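Long-range contacts in heavy metal cation tricomponent efflux pump ZneA(CzcA-like) (Cupriavidus metallidurans, PDB 4K0J), which probably exports heavy-metal cations such as zinc from the cell in exchange for protons, as an inner-membrane pump of the RND superfamily: residues C[169-178]-C[279-287]; C[549-560]-C[643-654]. All blocks are in the same frame, centred on the assembly; numbering follows the deposited sequence.

Contact 1. Residues C[169-178]-C[279-287]; sequences GVVDVANFGG and TIQGITLLL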
loop_
_atom_site.group_PDB
_atom_site.type_symbol
_atom_site.label_atom_id
_atom_site.label_comp_id
_atom_site.label_asym_id
_atom_site.label_seq_id
_atom_site.Cartn_x
_atom_site.Cartn_y
_atom_site.Cartn_z
ATOM N N GLY C 169 -8.601 -10.359 15.122
ATOM C CA GLY C 169 -9.091 -9.019 15.380
ATOM C C GLY C 169 -8.509 -8.466 16.663
ATOM O O GLY C 169 -8.713 -7.304 16.997
ATOM N N VAL C 170 -7.792 -9.313 17.390
ATOM C CA VAL C 170 -7.135 -8.898 18.623
ATOM C C VAL C 170 -5.673 -8.606 18.346
ATOM O O VAL C 170 -4.876 -9.521 18.146
ATOM C CB VAL C 170 -7.223 -9.974 19.723
ATOM C CG1 VAL C 170 -6.470 -9.523 20.970
ATOM C CG2 VAL C 170 -8.663 -10.266 20.058
ATOM N N VAL C 171 -5.322 -7.328 18.336
ATOM C CA VAL C 171 -3.969 -6.940 17.982
ATOM C C VAL C 171 -2.983 -7.263 19.106
ATOM O O VAL C 171 -1.886 -7.749 18.847
ATOM C CB VAL C 171 -3.891 -5.460 17.524
ATOM C CG1 VAL C 171 -4.261 -4.508 18.662
ATOM C CG2 VAL C 171 -2.518 -5.152 16.970
ATOM N N ASP C 172 -3.385 -7.020 20.349
ATOM C CA ASP C 172 -2.570 -7.406 21.497
ATOM C C ASP C 172 -3.360 -7.396 22.802
ATOM O O ASP C 172 -4.479 -6.879 22.862
ATOM C CB ASP C 172 -1.334 -6.510 21.627
ATOM C CG ASP C 172 -0.254 -7.128 22.506
ATOM O OD1 ASP C 172 -0.286 -8.365 22.688
ATOM O OD2 ASP C 172 0.621 -6.387 23.011
ATOM N N VAL C 173 -2.765 -7.992 23.834
ATOM C CA VAL C 173 -3.339 -8.031 25.169
ATOM C C VAL C 173 -2.381 -7.356 26.141
ATOM O O VAL C 173 -1.181 -7.633 26.135
ATOM C CB VAL C 173 -3.563 -9.471 25.638
ATOM C CG1 VAL C 173 -4.727 -9.526 26.610
ATOM C CG2 VAL C 173 -3.822 -10.370 24.456
ATOM N N ALA C 174 -2.918 -6.475 26.980
ATOM C CA ALA C 174 -2.100 -5.721 27.928
ATOM C C ALA C 174 -2.231 -6.235 29.363
ATOM O O ALA C 174 -3.306 -6.173 29.956
ATOM C CB ALA C 174 -2.459 -4.250 27.862
ATOM N N ASN C 175 -1.135 -6.733 29.925
ATOM C CA ASN C 175 -1.154 -7.198 31.306
ATOM C C ASN C 175 -0.910 -6.068 32.296
ATOM O O ASN C 175 -0.192 -5.121 31.993
ATOM C CB ASN C 175 -0.110 -8.295 31.523
ATOM C CG ASN C 175 0.055 -8.657 32.992
ATOM O OD1 ASN C 175 -0.927 -8.900 33.689
ATOM N ND2 ASN C 175 1.294 -8.666 33.471
ATOM N N PHE C 176 -1.509 -6.175 33.479
ATOM C CA PHE C 176 -1.225 -5.253 34.575
ATOM C C PHE C 176 -1.390 -5.984 35.899
ATOM O O PHE C 176 -2.463 -6.487 36.214
ATOM C CB PHE C 176 -2.155 -4.040 34.507
ATOM C CG PHE C 176 -1.726 -2.876 35.370
ATOM C CD1 PHE C 176 -1.684 -1.598 34.844
ATOM C CD2 PHE C 176 -1.411 -3.047 36.707
ATOM C CE1 PHE C 176 -1.306 -0.519 35.623
ATOM C CE2 PHE C 176 -1.034 -1.976 37.490
ATOM C CZ PHE C 176 -0.983 -0.710 36.948
ATOM N N GLY C 177 -0.319 -6.026 36.680
ATOM C CA GLY C 177 -0.365 -6.641 37.993
ATOM C C GLY C 177 0.327 -7.984 38.019
ATOM O O GLY C 177 0.991 -8.375 37.063
ATOM N N GLY C 178 0.178 -8.698 39.123
ATOM C CA GLY C 178 0.817 -9.990 39.246
ATOM C C GLY C 178 2.323 -9.876 39.388
ATOM O O GLY C 178 2.837 -8.817 39.730
ATOM N N THR C 279 -4.086 -8.110 42.658
ATOM C CA THR C 279 -4.404 -9.141 41.674
ATOM C C THR C 279 -3.782 -8.850 40.294
ATOM O O THR C 279 -2.785 -8.136 40.197
ATOM C CB THR C 279 -5.926 -9.414 41.587
ATOM O OG1 THR C 279 -6.175 -10.439 40.617
ATOM C CG2 THR C 279 -6.692 -8.152 41.220
ATOM N N ILE C 280 -4.356 -9.415 39.237
ATOM C CA ILE C 280 -3.769 -9.285 37.903
ATOM C C ILE C 280 -4.819 -9.234 36.797
ATOM O O ILE C 280 -5.767 -10.009 36.797
ATOM C CB ILE C 280 -2.777 -10.426 37.636
ATOM C CG1 ILE C 280 -2.256 -10.377 36.200
ATOM C CG2 ILE C 280 -3.418 -11.774 37.945
ATOM C CD1 ILE C 280 -1.090 -11.307 35.958
ATOM N N GLN C 281 -4.648 -8.315 35.855
ATOM C CA GLN C 281 -5.670 -8.078 34.845
ATOM C C GLN C 281 -5.127 -8.017 33.423
ATOM O O GLN C 281 -3.929 -7.816 33.199
ATOM C CB GLN C 281 -6.373 -6.757 35.114
ATOM C CG GLN C 281 -5.587 -5.577 34.600
ATOM C CD GLN C 281 -6.457 -4.386 34.318
ATOM O OE1 GLN C 281 -7.587 -4.301 34.798
ATOM N NE2 GLN C 281 -5.940 -3.455 33.529
ATOM N N GLY C 282 -6.034 -8.161 32.463
ATOM C CA GLY C 282 -5.684 -8.034 31.062
ATOM C C GLY C 282 -6.610 -7.092 30.314
ATOM O O GLY C 282 -7.774 -6.927 30.676
ATOM N N ILE C 283 -6.079 -6.476 29.264
ATOM C CA ILE C 283 -6.825 -5.538 28.438
ATOM C C ILE C 283 -6.783 -5.992 26.975
ATOM O O ILE C 283 -5.728 -5.947 26.325
ATOM C CB ILE C 283 -6.234 -4.120 28.546
ATOM C CG1 ILE C 283 -5.915 -3.780 30.005
ATOM C CG2 ILE C 283 -7.179 -3.099 27.947
ATOM C CD1 ILE C 283 -5.264 -2.423 30.204
ATOM N N THR C 284 -7.928 -6.444 26.468
ATOM C CA THR C 284 -8.014 -6.939 25.100
ATOM C C THR C 284 -8.124 -5.779 24.131
ATOM O O THR C 284 -9.111 -5.039 24.139
ATOM C CB THR C 284 -9.221 -7.858 24.915
ATOM O OG1 THR C 284 -9.180 -8.897 25.903
ATOM C CG2 THR C 284 -9.214 -8.471 23.517
ATOM N N LEU C 285 -7.105 -5.628 23.294
ATOM C CA LEU C 285 -7.014 -4.470 22.420
ATOM C C LEU C 285 -7.560 -4.761 21.035
ATOM O O LEU C 285 -6.963 -5.515 20.264
ATOM C CB LEU C 285 -5.570 -3.988 22.322
ATOM C CG LEU C 285 -4.909 -3.765 23.683
ATOM C CD1 LEU C 285 -3.506 -3.196 23.532
ATOM C CD2 LEU C 285 -5.772 -2.858 24.533
ATOM N N LEU C 286 -8.703 -4.151 20.733
ATOM C CA LEU C 286 -9.323 -4.268 19.427
ATOM C C LEU C 286 -8.395 -3.707 18.361
ATOM O O LEU C 286 -8.026 -2.531 18.411
ATOM C CB LEU C 286 -10.657 -3.517 19.405
ATOM C CG LEU C 286 -11.457 -3.601 18.104
ATOM C CD1 LEU C 286 -12.173 -4.941 17.993
ATOM C CD2 LEU C 286 -12.434 -2.446 18.005
ATOM N N LEU C 287 -8.013 -4.563 17.413
ATOM C CA LEU C 287 -7.236 -4.155 16.248
ATOM C C LEU C 287 -7.973 -3.050 15.523
ATOM O O LEU C 287 -9.196 -3.079 15.420
ATOM C CB LEU C 287 -7.016 -5.340 15.302
ATOM C CG LEU C 287 -6.506 -5.014 13.895
ATOM C CD1 LEU C 287 -5.093 -4.445 13.950
ATOM C CD2 LEU C 287 -6.567 -6.221 12.986
#

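Contact 2. Residues C[549-560]-C[643-654]; sequences YLDEGSIWLQVT and GTQVGFSQPMID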
loop_
_atom_site.group_PDB
_atom_site.type_symbol
_atom_site.label_atom_id
_atom_site.label_comp_id
_atom_site.label_asym_id
_atom_site.label_seq_id
_atom_site.Cartn_x
_atom_site.Cartn_y
_atom_site.Cartn_z
ATOM N N TYR C 549 -23.223 14.278 26.998
ATOM C CA TYR C 549 -22.359 13.425 27.814
ATOM C C TYR C 549 -21.980 12.087 27.172
ATOM O O TYR C 549 -20.868 11.594 27.382
ATOM C CB TYR C 549 -23.000 13.192 29.182
ATOM C CG TYR C 549 -22.291 12.167 30.040
ATOM C CD1 TYR C 549 -21.102 12.476 30.689
ATOM C CD2 TYR C 549 -22.821 10.893 30.210
ATOM C CE1 TYR C 549 -20.456 11.543 31.476
ATOM C CE2 TYR C 549 -22.184 9.956 30.995
ATOM C CZ TYR C 549 -21.004 10.284 31.624
ATOM O OH TYR C 549 -20.381 9.340 32.402
ATOM N N LEU C 550 -22.895 11.516 26.390
ATOM C CA LEU C 550 -22.683 10.211 25.760
ATOM C C LEU C 550 -22.370 9.133 26.795
ATOM O O LEU C 550 -21.209 8.782 27.009
ATOM C CB LEU C 550 -21.580 10.273 24.696
ATOM C CG LEU C 550 -22.015 10.025 23.248
ATOM C CD1 LEU C 550 -22.605 11.289 22.626
ATOM C CD2 LEU C 550 -20.867 9.490 22.413
ATOM N N ASP C 551 -23.418 8.609 27.424
ATOM C CA ASP C 551 -23.273 7.686 28.541
ATOM C C ASP C 551 -22.788 6.297 28.123
ATOM O O ASP C 551 -23.436 5.605 27.338
ATOM C CB ASP C 551 -24.598 7.567 29.294
ATOM C CG ASP C 551 -24.417 7.151 30.742
ATOM O OD1 ASP C 551 -23.337 6.638 31.094
ATOM O OD2 ASP C 551 -25.363 7.338 31.534
ATOM N N GLU C 552 -21.637 5.900 28.653
ATOM C CA GLU C 552 -21.141 4.547 28.465
ATOM C C GLU C 552 -21.584 3.704 29.665
ATOM O O GLU C 552 -22.317 4.181 30.532
ATOM C CB GLU C 552 -19.617 4.555 28.325
ATOM C CG GLU C 552 -19.095 5.595 27.338
ATOM C CD GLU C 552 -17.572 5.629 27.246
ATOM O OE1 GLU C 552 -16.894 4.881 27.985
ATOM O OE2 GLU C 552 -17.054 6.414 26.427
ATOM N N GLY C 553 -21.142 2.454 29.723
ATOM C CA GLY C 553 -21.548 1.578 30.805
ATOM C C GLY C 553 -20.982 1.942 32.168
ATOM O O GLY C 553 -21.528 1.542 33.199
ATOM N N SER C 554 -19.896 2.709 32.181
ATOM C CA SER C 554 -19.132 2.909 33.407
ATOM C C SER C 554 -18.587 4.322 33.576
ATOM O O SER C 554 -19.026 5.254 32.906
ATOM C CB SER C 554 -17.980 1.900 33.462
ATOM O OG SER C 554 -17.299 1.842 32.223
ATOM N N ILE C 555 -17.628 4.463 34.489
ATOM C CA ILE C 555 -16.967 5.741 34.756
ATOM C C ILE C 555 -15.460 5.551 34.948
ATOM O O ILE C 555 -15.042 4.706 35.729
ATOM C CB ILE C 555 -17.528 6.407 36.032
ATOM C CG1 ILE C 555 -18.997 6.787 35.850
ATOM C CG2 ILE C 555 -16.716 7.640 36.397
ATOM C CD1 ILE C 555 -19.587 7.476 37.051
ATOM N N TRP C 556 -14.649 6.343 34.249
ATOM C CA TRP C 556 -13.192 6.253 34.378
ATOM C C TRP C 556 -12.599 7.392 35.211
ATOM O O TRP C 556 -13.072 8.523 35.158
ATOM C CB TRP C 556 -12.531 6.229 33.003
ATOM C CG TRP C 556 -11.100 5.846 33.029
ATOM C CD1 TRP C 556 -10.027 6.685 33.110
ATOM C CD2 TRP C 556 -10.569 4.518 32.956
ATOM N NE1 TRP C 556 -8.856 5.959 33.101
ATOM C CE2 TRP C 556 -9.164 4.626 33.005
ATOM C CE3 TRP C 556 -11.145 3.247 32.856
ATOM C CZ2 TRP C 556 -8.327 3.513 32.958
ATOM C CZ3 TRP C 556 -10.311 2.143 32.812
ATOM C CH2 TRP C 556 -8.918 2.285 32.863
ATOM N N LEU C 557 -11.552 7.084 35.967
ATOM C CA LEU C 557 -10.935 8.053 36.864
ATOM C C LEU C 557 -9.442 8.245 36.593
ATOM O O LEU C 557 -8.701 7.282 36.416
ATOM C CB LEU C 557 -11.138 7.627 38.324
ATOM C CG LEU C 557 -12.411 7.997 39.096
ATOM C CD1 LEU C 557 -13.657 7.449 38.440
ATOM C CD2 LEU C 557 -12.318 7.482 40.515
ATOM N N GLN C 558 -9.008 9.499 36.564
ATOM C CA GLN C 558 -7.584 9.808 36.549
ATOM C C GLN C 558 -7.183 10.322 37.923
ATOM O O GLN C 558 -7.158 11.527 38.165
ATOM C CB GLN C 558 -7.267 10.849 35.479
ATOM C CG GLN C 558 -7.437 10.337 34.064
ATOM C CD GLN C 558 -6.315 9.411 33.646
ATOM O OE1 GLN C 558 -5.230 9.434 34.227
ATOM N NE2 GLN C 558 -6.572 8.585 32.638
ATOM N N VAL C 559 -6.877 9.396 38.821
ATOM C CA VAL C 559 -6.637 9.720 40.218
ATOM C C VAL C 559 -5.185 10.097 40.473
ATOM O O VAL C 559 -4.274 9.301 40.229
ATOM C CB VAL C 559 -7.054 8.555 41.133
ATOM C CG1 VAL C 559 -6.629 8.822 42.559
ATOM C CG2 VAL C 559 -8.559 8.340 41.054
ATOM N N THR C 560 -4.979 11.318 40.964
ATOM C CA THR C 560 -3.637 11.849 41.201
ATOM C C THR C 560 -3.251 11.807 42.678
ATOM O O THR C 560 -4.052 12.127 43.551
ATOM C CB THR C 560 -3.494 13.289 40.679
ATOM O OG1 THR C 560 -3.979 13.362 39.334
ATOM C CG2 THR C 560 -2.046 13.720 40.707
ATOM N N GLY C 643 -4.965 13.396 50.036
ATOM C CA GLY C 643 -3.951 13.269 49.004
ATOM C C GLY C 643 -4.491 12.799 47.670
ATOM O O GLY C 643 -3.776 12.788 46.669
ATOM N N THR C 644 -5.766 12.424 47.656
ATOM C CA THR C 644 -6.373 11.789 46.493
ATOM C C THR C 644 -7.075 12.781 45.573
ATOM O O THR C 644 -8.259 13.058 45.747
ATOM C CB THR C 644 -7.409 10.748 46.936
ATOM O OG1 THR C 644 -6.836 9.896 47.933
ATOM C CG2 THR C 644 -7.865 9.912 45.761
ATOM N N GLN C 645 -6.350 13.313 44.596
ATOM C CA GLN C 645 -6.965 14.140 43.558
ATOM C C GLN C 645 -7.570 13.288 42.429
ATOM O O GLN C 645 -6.891 12.434 41.860
ATOM C CB GLN C 645 -5.945 15.122 42.993
ATOM C CG GLN C 645 -5.327 16.014 44.033
ATOM C CD GLN C 645 -4.928 17.360 43.464
ATOM O OE1 GLN C 645 -5.782 18.203 43.183
ATOM N NE2 GLN C 645 -3.625 17.569 43.283
ATOM N N VAL C 646 -8.836 13.534 42.096
ATOM C CA VAL C 646 -9.573 12.638 41.206
ATOM C C VAL C 646 -10.147 13.294 39.951
ATOM O O VAL C 646 -11.019 14.159 40.038
ATOM C CB VAL C 646 -10.729 11.971 41.951
ATOM C CG1 VAL C 646 -11.520 11.097 41.008
ATOM C CG2 VAL C 646 -10.203 11.167 43.126
ATOM N N GLY C 647 -9.668 12.857 38.788
ATOM C CA GLY C 647 -10.189 13.327 37.517
ATOM C C GLY C 647 -11.330 12.447 37.052
ATOM O O GLY C 647 -11.253 11.224 37.173
ATOM N N PHE C 648 -12.382 13.065 36.517
ATOM C CA PHE C 648 -13.586 12.341 36.109
ATOM C C PHE C 648 -13.791 12.268 34.590
ATOM O O PHE C 648 -13.842 13.293 33.903
ATOM C CB PHE C 648 -14.819 12.964 36.756
ATOM C CG PHE C 648 -15.058 12.517 38.164
ATOM C CD1 PHE C 648 -15.874 11.432 38.428
ATOM C CD2 PHE C 648 -14.482 13.186 39.226
ATOM C CE1 PHE C 648 -16.108 11.018 39.733
ATOM C CE2 PHE C 648 -14.713 12.774 40.531
ATOM C CZ PHE C 648 -15.527 11.689 40.781
ATOM N N SER C 649 -13.925 11.045 34.081
ATOM C CA SER C 649 -14.116 10.794 32.653
ATOM C C SER C 649 -14.784 9.442 32.405
ATOM O O SER C 649 -15.503 8.933 33.258
ATOM C CB SER C 649 -12.779 10.877 31.907
ATOM O OG SER C 649 -11.720 10.355 32.693
ATOM N N GLN C 650 -14.558 8.871 31.226
ATOM C CA GLN C 650 -15.132 7.571 30.878
ATOM C C GLN C 650 -14.099 6.708 30.155
ATOM O O GLN C 650 -13.180 7.234 29.540
ATOM C CB GLN C 650 -16.399 7.740 30.025
ATOM C CG GLN C 650 -17.479 8.559 30.694
ATOM C CD GLN C 650 -18.816 8.419 30.021
ATOM O OE1 GLN C 650 -19.585 7.510 30.334
ATOM N NE2 GLN C 650 -19.113 9.328 29.099
ATOM N N PRO C 651 -14.242 5.375 30.243
ATOM C CA PRO C 651 -13.218 4.475 29.704
ATOM C C PRO C 651 -12.920 4.621 28.207
ATOM O O PRO C 651 -11.759 4.509 27.829
ATOM C CB PRO C 651 -13.781 3.090 30.022
ATOM C CG PRO C 651 -14.593 3.306 31.242
ATOM C CD PRO C 651 -15.249 4.639 31.027
ATOM N N MET C 652 -13.921 4.861 27.370
ATOM C CA MET C 652 -13.657 4.999 25.939
ATOM C C MET C 652 -13.221 6.411 25.584
ATOM O O MET C 652 -12.222 6.608 24.896
ATOM C CB MET C 652 -14.886 4.637 25.105
ATOM C CG MET C 652 -15.280 3.173 25.110
ATOM S SD MET C 652 -16.750 2.912 24.090
ATOM C CE MET C 652 -16.008 2.504 22.516
ATOM N N ILE C 653 -13.985 7.392 26.058
ATOM C CA ILE C 653 -13.778 8.787 25.679
ATOM C C ILE C 653 -12.495 9.401 26.248
ATOM O O ILE C 653 -11.928 10.313 25.653
ATOM C CB ILE C 653 -15.005 9.662 26.044
ATOM C CG1 ILE C 653 -14.963 10.994 25.293
ATOM C CG2 ILE C 653 -15.097 9.878 27.545
ATOM C CD1 ILE C 653 -15.067 10.854 23.800
ATOM N N ASP C 654 -12.036 8.892 27.388
ATOM C CA ASP C 654 -10.810 9.380 28.014
ATOM C C ASP C 654 -9.615 9.211 27.077
ATOM O O ASP C 654 -8.755 10.092 26.971
ATOM C CB ASP C 654 -10.552 8.629 29.320
ATOM C CG ASP C 654 -9.413 9.214 30.119
ATOM O OD1 ASP C 654 -9.662 10.143 30.914
ATOM O OD2 ASP C 654 -8.275 8.735 29.965
#

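Contact 1. Residues C[169-178]-C[279-287]
Gly-169 begins the antiparallel pairing by offering its carbonyl O to Leu-287 N, 2.9 Å away; its positive phi would drive a CB into the preceding carbonyl, hence glycine. Val-170 points away from the partner strand, and its two methyls both rest on Thr-284 CG2, the side chains crossing at about a right angle. Val-171 turns the other way. With phi and psi of -74° and -41° it makes a beta bulge: Val-171 N reaches Leu-285 O at 3.1 Å, while Leu-285 N bonds to the O of the next residue, Asp-172. The bulge swings the compact, branched Val-171 toward the partner, with its CB 3.8 Å from Leu-287 CB; a chi1 of 64° sets CG1 between the backbone N and the carbonyl carbon, which brings it against Leu-285 CB. Regular pairing follows. Ala-174 and Ile-283 exchange both backbone bonds, and the small alanine leaves room for the branched isoleucine, CB to CB 3.8 Å. Asn-175 lies opposite Gly-282, and its side chain crosses that of Ile-280 at about a right angle, OD1 beside CG1; its amide is satisfied elsewhere, ND2 by Asp-598 and OD1 by Gln-156. Phe-176 and Gln-281 form a reciprocal pair of backbone hydrogen bonds, each N to the other's O. Phe-176 CB lies 3.8 Å from Gln-281 CG, whereas the ring extends past the strand pair; Gln-281 OE1 bonds to Tyr-320. Gly-177 has no CB to strike Thr-279 O, and Gly-178 N closes the pairing with a weak bond to that same oxygen, 3.2 Å. Strand 280-287 lies between strands 170-177 and 135-143 in the sheet. Val-173, Asn-175 and Ile-280 lie against helix 149-164, Val-170 and Leu-286 against helix 292-310, while Phe-176 and Gln-281 reach Leu-271 of strand 269-272.

Contact 2. Residues C[549-560]-C[643-654]
Gln-650 plugs its amide into the loop before strand 554-560: NE2 donates to Leu-550 O (3.0 Å) from above the carbonyl plane, and OE1 accepts Glu-552 N (3.1 Å). A glutamine suits this place because one planar group both gives and receives. The amide lies nearly parallel to the Tyr-549 ring, 17° apart, with NE2 over one face. Glu-552, its chain extended, returns the grip: OE1 takes Met-652 N at 3.0 Å through its syn lone pair, and OE2 takes Ile-653 N weakly, so the carboxylate ties down backbone N-H groups close to the start of helix 653-660. Beyond, Trp-556 and Ser-649, then Gln-558 and Gly-647, exchange backbone bonds. Trp-556 CB packs on Pro-651 CD (3.7 Å), and Ser-649 OG donates to Asp-654 OD1 at 2.7 Å. Asp-654 OD2 receives Gln-558 NE2 at 3.2 Å; NE2 is also hydrogen-bonded to Glu-610, and Gln-558 OE1 to His-608. On the other face Leu-557 and Val-646 pack against each other and on Phe-638 of helix 627-638; Val-559 meets Val-646 and Thr-644. Pairing the first and last strands of a beta-alpha-beta-beta-alpha-beta unit is typical of the ferredoxin-like porter subdomains of RND pumps.

Contact 1 closes along the chain before contact 2 opens. Their centres are 19 Å apart and their nearest atoms about 7 Å, without touching. Each belongs to its own antiparallel sheet with a beta-alpha-beta-beta-alpha-beta order, consistent with two neighbouring porter subdomains. Contact 1 joins the second and third strands of its unit, separated by a long insertion; contact 2 joins the first and fourth. The sheets are linked by strand 269-272, which shortly precedes 279-287 yet pairs with strand 587-595 at the far edge of contact 2's sheet. This strand exchange physically ties the two subdomains together, so they are not independent units of the chain.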